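Local coordinates for putative tagatose-6-phosphate ketose/aldose isomerase (Escherichia coli, PDB 3C3J), which is a putative isomerase of the SIS family, carrying two SIS domains in one chain, each an alpha/beta fold built around a parallel sheet, at residues N4-A8 / A201-Q205; H22-W27 / T173-T178. One frame throughout, in Å; residues are numbered along the deposited sequence.

Contact 1 (N4-A8 / A201-Q205)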
loop_
_atom_site.group_PDB
_atom_site.type_symbol
_atom_site.label_atom_id
_atom_site.label_comp_id
_atom_site.label_asym_id
_atom_site.label_seq_id
_atom_site.Cartn_x
_atom_site.Cartn_y
_atom_site.Cartn_z
ATOM N N ASN A 4 32.937 10.101 16.905
ATOM C CA ASN A 4 31.737 10.633 16.164
ATOM C C ASN A 4 30.558 9.688 16.301
ATOM O O ASN A 4 30.689 8.511 15.925
ATOM C CB ASN A 4 32.047 10.820 14.669
ATOM C CG ASN A 4 32.489 9.518 13.987
ATOM O OD1 ASN A 4 33.572 8.982 14.291
ATOM N ND2 ASN A 4 31.666 9.013 13.048
ATOM N N TYR A 5 29.431 10.177 16.844
ATOM C CA TYR A 5 28.221 9.365 16.945
ATOM C C TYR A 5 28.448 8.033 17.671
ATOM O O TYR A 5 27.878 6.989 17.314
ATOM C CB TYR A 5 27.691 9.110 15.545
ATOM C CG TYR A 5 27.455 10.368 14.767
ATOM C CD1 TYR A 5 26.426 11.212 15.112
ATOM C CD2 TYR A 5 28.242 10.699 13.673
ATOM C CE1 TYR A 5 26.178 12.366 14.390
ATOM C CE2 TYR A 5 28.014 11.840 12.942
ATOM C CZ TYR A 5 26.977 12.680 13.307
ATOM O OH TYR A 5 26.739 13.838 12.600
ATOM N N THR A 6 29.285 8.069 18.705
ATOM C CA THR A 6 29.610 6.850 19.426
ATOM C C THR A 6 28.378 6.343 20.178
ATOM O O THR A 6 27.729 7.099 20.925
ATOM C CB THR A 6 30.804 7.059 20.384
ATOM O OG1 THR A 6 31.912 7.571 19.635
ATOM C CG2 THR A 6 31.173 5.751 21.046
ATOM N N PRO A 7 28.000 5.086 19.929
ATOM C CA PRO A 7 26.848 4.525 20.629
ATOM C C PRO A 7 27.088 4.366 22.134
ATOM O O PRO A 7 28.212 4.082 22.551
ATOM C CB PRO A 7 26.689 3.143 19.991
ATOM C CG PRO A 7 27.513 3.162 18.758
ATOM C CD PRO A 7 28.576 4.146 18.951
ATOM N N ALA A 8 26.041 4.536 22.932
ATOM C CA ALA A 8 26.063 4.108 24.321
ATOM C C ALA A 8 26.107 2.582 24.361
ATOM O O ALA A 8 25.925 1.914 23.337
ATOM C CB ALA A 8 24.824 4.635 25.056
ATOM N N ALA A 201 21.722 12.794 11.358
ATOM C CA ALA A 201 22.475 11.918 12.240
ATOM C C ALA A 201 22.564 12.538 13.630
ATOM O O ALA A 201 22.346 11.856 14.611
ATOM C CB ALA A 201 23.897 11.657 11.664
ATOM N N ASP A 202 22.879 13.828 13.704
ATOM C CA ASP A 202 22.944 14.539 15.003
ATOM C C ASP A 202 21.608 14.480 15.780
ATOM O O ASP A 202 21.578 14.240 16.969
ATOM C CB ASP A 202 23.303 16.026 14.813
ATOM C CG ASP A 202 24.792 16.276 14.479
ATOM O OD1 ASP A 202 25.621 15.334 14.500
ATOM O OD2 ASP A 202 25.132 17.456 14.185
ATOM N N ARG A 203 20.505 14.718 15.080
ATOM C CA ARG A 203 19.210 14.744 15.708
ATOM C C ARG A 203 18.794 13.364 16.155
ATOM O O ARG A 203 18.284 13.208 17.238
ATOM C CB ARG A 203 18.176 15.333 14.772
ATOM C CG ARG A 203 16.931 15.783 15.466
ATOM C CD ARG A 203 15.924 16.217 14.424
ATOM N NE ARG A 203 14.979 17.168 14.956
ATOM C CZ ARG A 203 14.074 17.782 14.211
ATOM N NH1 ARG A 203 13.977 17.507 12.915
ATOM N NH2 ARG A 203 13.269 18.666 14.753
ATOM N N CYS A 204 19.058 12.352 15.325
ATOM C CA CYS A 204 18.728 10.982 15.700
ATOM C C CYS A 204 19.607 10.488 16.861
ATOM O O CYS A 204 19.118 9.767 17.740
ATOM C CB CYS A 204 18.797 10.065 14.476
ATOM S SG CYS A 204 17.427 10.406 13.334
ATOM N N GLN A 205 20.866 10.910 16.893
ATOM C CA GLN A 205 21.737 10.629 18.055
ATOM C C GLN A 205 21.157 11.287 19.315
ATOM O O GLN A 205 21.146 10.671 20.375
ATOM C CB GLN A 205 23.180 11.092 17.776
ATOM C CG GLN A 205 24.222 10.818 18.889
ATOM C CD GLN A 205 24.623 9.345 18.987
ATOM O OE1 GLN A 205 24.091 8.493 18.272
ATOM N NE2 GLN A 205 25.558 9.036 19.899
#
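The phenol of Tyr-5 makes the strongest bond of this contact: its OH donates to OD1 of Asp-202 over 2.7 Å, in the plane of the ring, and also has Arg-198 O, one turn earlier on the helix, as a weak partner. A second, weak hydrogen bond runs the other way, from Gln-205 NE2 to the carbonyl O of Thr-6 at 3.1 Å, with a bent angle of 133°. Together they illustrate how an irregular N-terminal arm can be laid alongside a helix: here residues 4-8, ahead of helix 15-21, run beside helix 198-210, which, in this protein with two SIS domains, lies in sequence between the two parallel sheets. The arm offers one large side chain and one backbone carbonyl; the helix answers with Ala-201, Asp-202 and Gln-205, the first and last of which are a turn apart, as their backbone bond from Gln-205 N to Ala-201 O (2.9 Å) records. Tyr-5 has left-handed helical backbone angles (55/38), so the chain kinks there, while Thr-6 directs its CA-to-CB bond away from the helix and engages it through its carbonyl. Arg-203 also starts away from the arm and reaches the loop after strand 324-326 of the second sheet, bonding to Pro-328 O and forming a cation-pi pair with Phe-333. Packing completes a contact near the surface. The aliphatic part of Gln-205 meets the edge of the tyrosine ring, CB to Tyr-5 CD1 4.2 Å, and the methyl CB of Ala-201 approaches Tyr-5 CE1 obliquely at 3.6 Å.

Contact 2 (H22-W27 / T173-T178)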
loop_
_atom_site.group_PDB
_atom_site.type_symbol
_atom_site.label_atom_id
_atom_site.label_comp_id
_atom_site.label_asym_id
_atom_site.label_seq_id
_atom_site.Cartn_x
_atom_site.Cartn_y
_atom_site.Cartn_z
ATOM N N HIS A 22 23.943 2.187 16.517
ATOM C CA HIS A 22 25.009 2.532 15.559
ATOM C C HIS A 22 24.537 3.173 14.243
ATOM O O HIS A 22 25.340 3.432 13.342
ATOM C CB HIS A 22 26.007 1.366 15.343
ATOM C CG HIS A 22 25.518 0.212 14.513
ATOM N ND1 HIS A 22 24.655 0.335 13.445
ATOM C CD2 HIS A 22 25.856 -1.100 14.564
ATOM C CE1 HIS A 22 24.478 -0.852 12.887
ATOM N NE2 HIS A 22 25.190 -1.740 13.554
ATOM N N GLN A 23 23.244 3.476 14.154
ATOM C CA GLN A 23 22.678 4.076 12.941
ATOM C C GLN A 23 23.255 5.444 12.531
ATOM O O GLN A 23 23.752 5.563 11.395
ATOM C CB GLN A 23 21.171 4.119 13.052
ATOM C CG GLN A 23 20.555 2.771 12.712
ATOM C CD GLN A 23 19.061 2.765 12.947
ATOM O OE1 GLN A 23 18.596 3.007 14.077
ATOM N NE2 GLN A 23 18.296 2.523 11.892
ATOM N N PRO A 24 23.221 6.460 13.429
ATOM C CA PRO A 24 23.780 7.762 13.025
ATOM C C PRO A 24 25.217 7.658 12.472
ATOM O O PRO A 24 25.524 8.217 11.417
ATOM C CB PRO A 24 23.688 8.599 14.326
ATOM C CG PRO A 24 22.636 7.983 15.073
ATOM C CD PRO A 24 22.678 6.532 14.796
ATOM N N ARG A 25 26.051 6.857 13.118
ATOM C CA ARG A 25 27.418 6.693 12.682
ATOM C C ARG A 25 27.488 5.987 11.340
ATOM O O ARG A 25 28.274 6.364 10.476
ATOM C CB ARG A 25 28.196 5.885 13.717
ATOM C CG ARG A 25 29.672 5.764 13.442
ATOM C CD ARG A 25 30.358 5.218 14.628
ATOM N NE ARG A 25 29.862 3.871 14.895
ATOM C CZ ARG A 25 30.220 3.139 15.937
ATOM N NH1 ARG A 25 31.055 3.619 16.828
ATOM N NH2 ARG A 25 29.733 1.923 16.079
ATOM N N ALA A 26 26.660 4.958 11.178
ATOM C CA ALA A 26 26.614 4.202 9.916
ATOM C C ALA A 26 26.161 5.083 8.736
ATOM O O ALA A 26 26.694 4.970 7.617
ATOM C CB ALA A 26 25.717 2.957 10.071
ATOM N N TRP A 27 25.208 5.976 8.988
ATOM C CA TRP A 27 24.680 6.854 7.935
ATOM C C TRP A 27 25.788 7.719 7.350
ATOM O O TRP A 27 25.957 7.800 6.137
ATOM C CB TRP A 27 23.556 7.731 8.480
ATOM C CG TRP A 27 22.393 6.960 9.004
ATOM C CD1 TRP A 27 22.090 5.649 8.731
ATOM C CD2 TRP A 27 21.359 7.439 9.854
ATOM N NE1 TRP A 27 20.967 5.287 9.366
ATOM C CE2 TRP A 27 20.487 6.356 10.083
ATOM C CE3 TRP A 27 21.092 8.669 10.469
ATOM C CZ2 TRP A 27 19.346 6.466 10.887
ATOM C CZ3 TRP A 27 19.945 8.778 11.286
ATOM C CH2 TRP A 27 19.094 7.695 11.473
ATOM N N THR A 173 17.123 -2.837 11.037
ATOM C CA THR A 173 17.139 -1.476 11.587
ATOM C C THR A 173 18.179 -0.653 10.807
ATOM O O THR A 173 17.819 0.101 9.865
ATOM C CB THR A 173 17.402 -1.479 13.123
ATOM O OG1 THR A 173 18.674 -2.070 13.426
ATOM C CG2 THR A 173 16.282 -2.244 13.865
ATOM N N SER A 174 19.453 -0.788 11.164
ATOM C CA SER A 174 20.497 0.008 10.469
ATOM C C SER A 174 20.626 -0.315 8.981
ATOM O O SER A 174 21.045 0.542 8.204
ATOM C CB SER A 174 21.877 -0.104 11.149
ATOM O OG SER A 174 22.493 -1.367 10.962
ATOM N N SER A 175 20.284 -1.531 8.569
ATOM C CA SER A 175 20.342 -1.888 7.135
ATOM C C SER A 175 19.353 -1.000 6.343
ATOM O O SER A 175 19.747 -0.286 5.411
ATOM C CB SER A 175 20.060 -3.375 6.929
ATOM O OG SER A 175 18.861 -3.760 7.571
ATOM N N ILE A 176 18.097 -0.990 6.768
ATOM C CA ILE A 176 17.077 -0.211 6.087
ATOM C C ILE A 176 17.395 1.301 6.102
ATOM O O ILE A 176 17.388 1.937 5.064
ATOM C CB ILE A 176 15.617 -0.512 6.577
ATOM C CG1 ILE A 176 14.611 0.392 5.844
ATOM C CG2 ILE A 176 15.430 -0.341 8.078
ATOM C CD1 ILE A 176 14.372 1.729 6.444
ATOM N N THR A 177 17.677 1.873 7.262
ATOM C CA THR A 177 17.931 3.316 7.322
ATOM C C THR A 177 19.196 3.714 6.533
ATOM O O THR A 177 19.210 4.758 5.850
ATOM C CB THR A 177 17.950 3.843 8.768
ATOM O OG1 THR A 177 19.002 3.192 9.507
ATOM C CG2 THR A 177 16.533 3.652 9.426
ATOM N N THR A 178 20.228 2.876 6.550
ATOM C CA THR A 178 21.448 3.239 5.834
ATOM C C THR A 178 21.260 3.132 4.318
ATOM O O THR A 178 21.702 4.013 3.558
ATOM C CB THR A 178 22.699 2.460 6.357
ATOM O OG1 THR A 178 22.761 2.571 7.791
ATOM C CG2 THR A 178 23.987 3.041 5.730
#
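This is a buried helix-helix contact between the first turns of two helices: 23-49, which leads toward the first strand of the N-terminal sheet, and 174-187, which follows the last strand of that sheet in sequence. The short segments 23-27 and 174-178 run in broadly the same direction, 41° apart, with axes 9.6 Å from each other at closest. CA atoms come near at Gln-23 and Ser-174 (5.2 Å) and again one turn on at Trp-27 and Thr-178 (5.3 Å). Between these points the side chains interleave: Gln-23 CG rests 3.5 Å from Ser-174 CB, and Ala-26 CB lies 3.8 Å from Thr-178 OG1. The SIS domain is an alpha/beta fold with helices flanking a parallel sheet, and this contact joins two of the chain's helices to each other. Several buried polar groups here have partners. The indole of Trp-27 donates from NE1 to Thr-177 OG1 (2.9 Å), whose hydroxyl in turn makes a weak bond to Thr-173 O at 3.3 Å. Thr-178 OG1 donates to Ser-174 O, 2.7 Å away, and Ser-174 OG is held by Asp-167, which also bonds to Thr-173 N and Ser-175 OG. Trp-27 presents its edge to both threonines, with CD1 3.3 Å from Thr-178 OG1, and forms a T-shaped pair with Phe-340 of helix 335-356.

Helix 23-49 is common ground for the two contacts, whose centres are about 10 Å apart. In contact 2 it uses Gln-23, Ala-26 and Trp-27; the intervening Pro-24 and Arg-25 touch contact 1 instead. Pro-24 packs on helix 198-210, its CB 3.5 Å from Ala-201 O and its CG 3.6 Å from Gln-205 OE1, while Arg-25 lies along the arm, its NH1 3.3 Å from Pro-7 CD and its CD 3.6 Å from Asn-4 O. Successive helices 174-187 and 198-210 thereby share one packing partner. In sequence, contact 2 is nested inside contact 1; the former is buried, its centre about 11 Å from the chain centre, the latter near the surface, at about 18 Å.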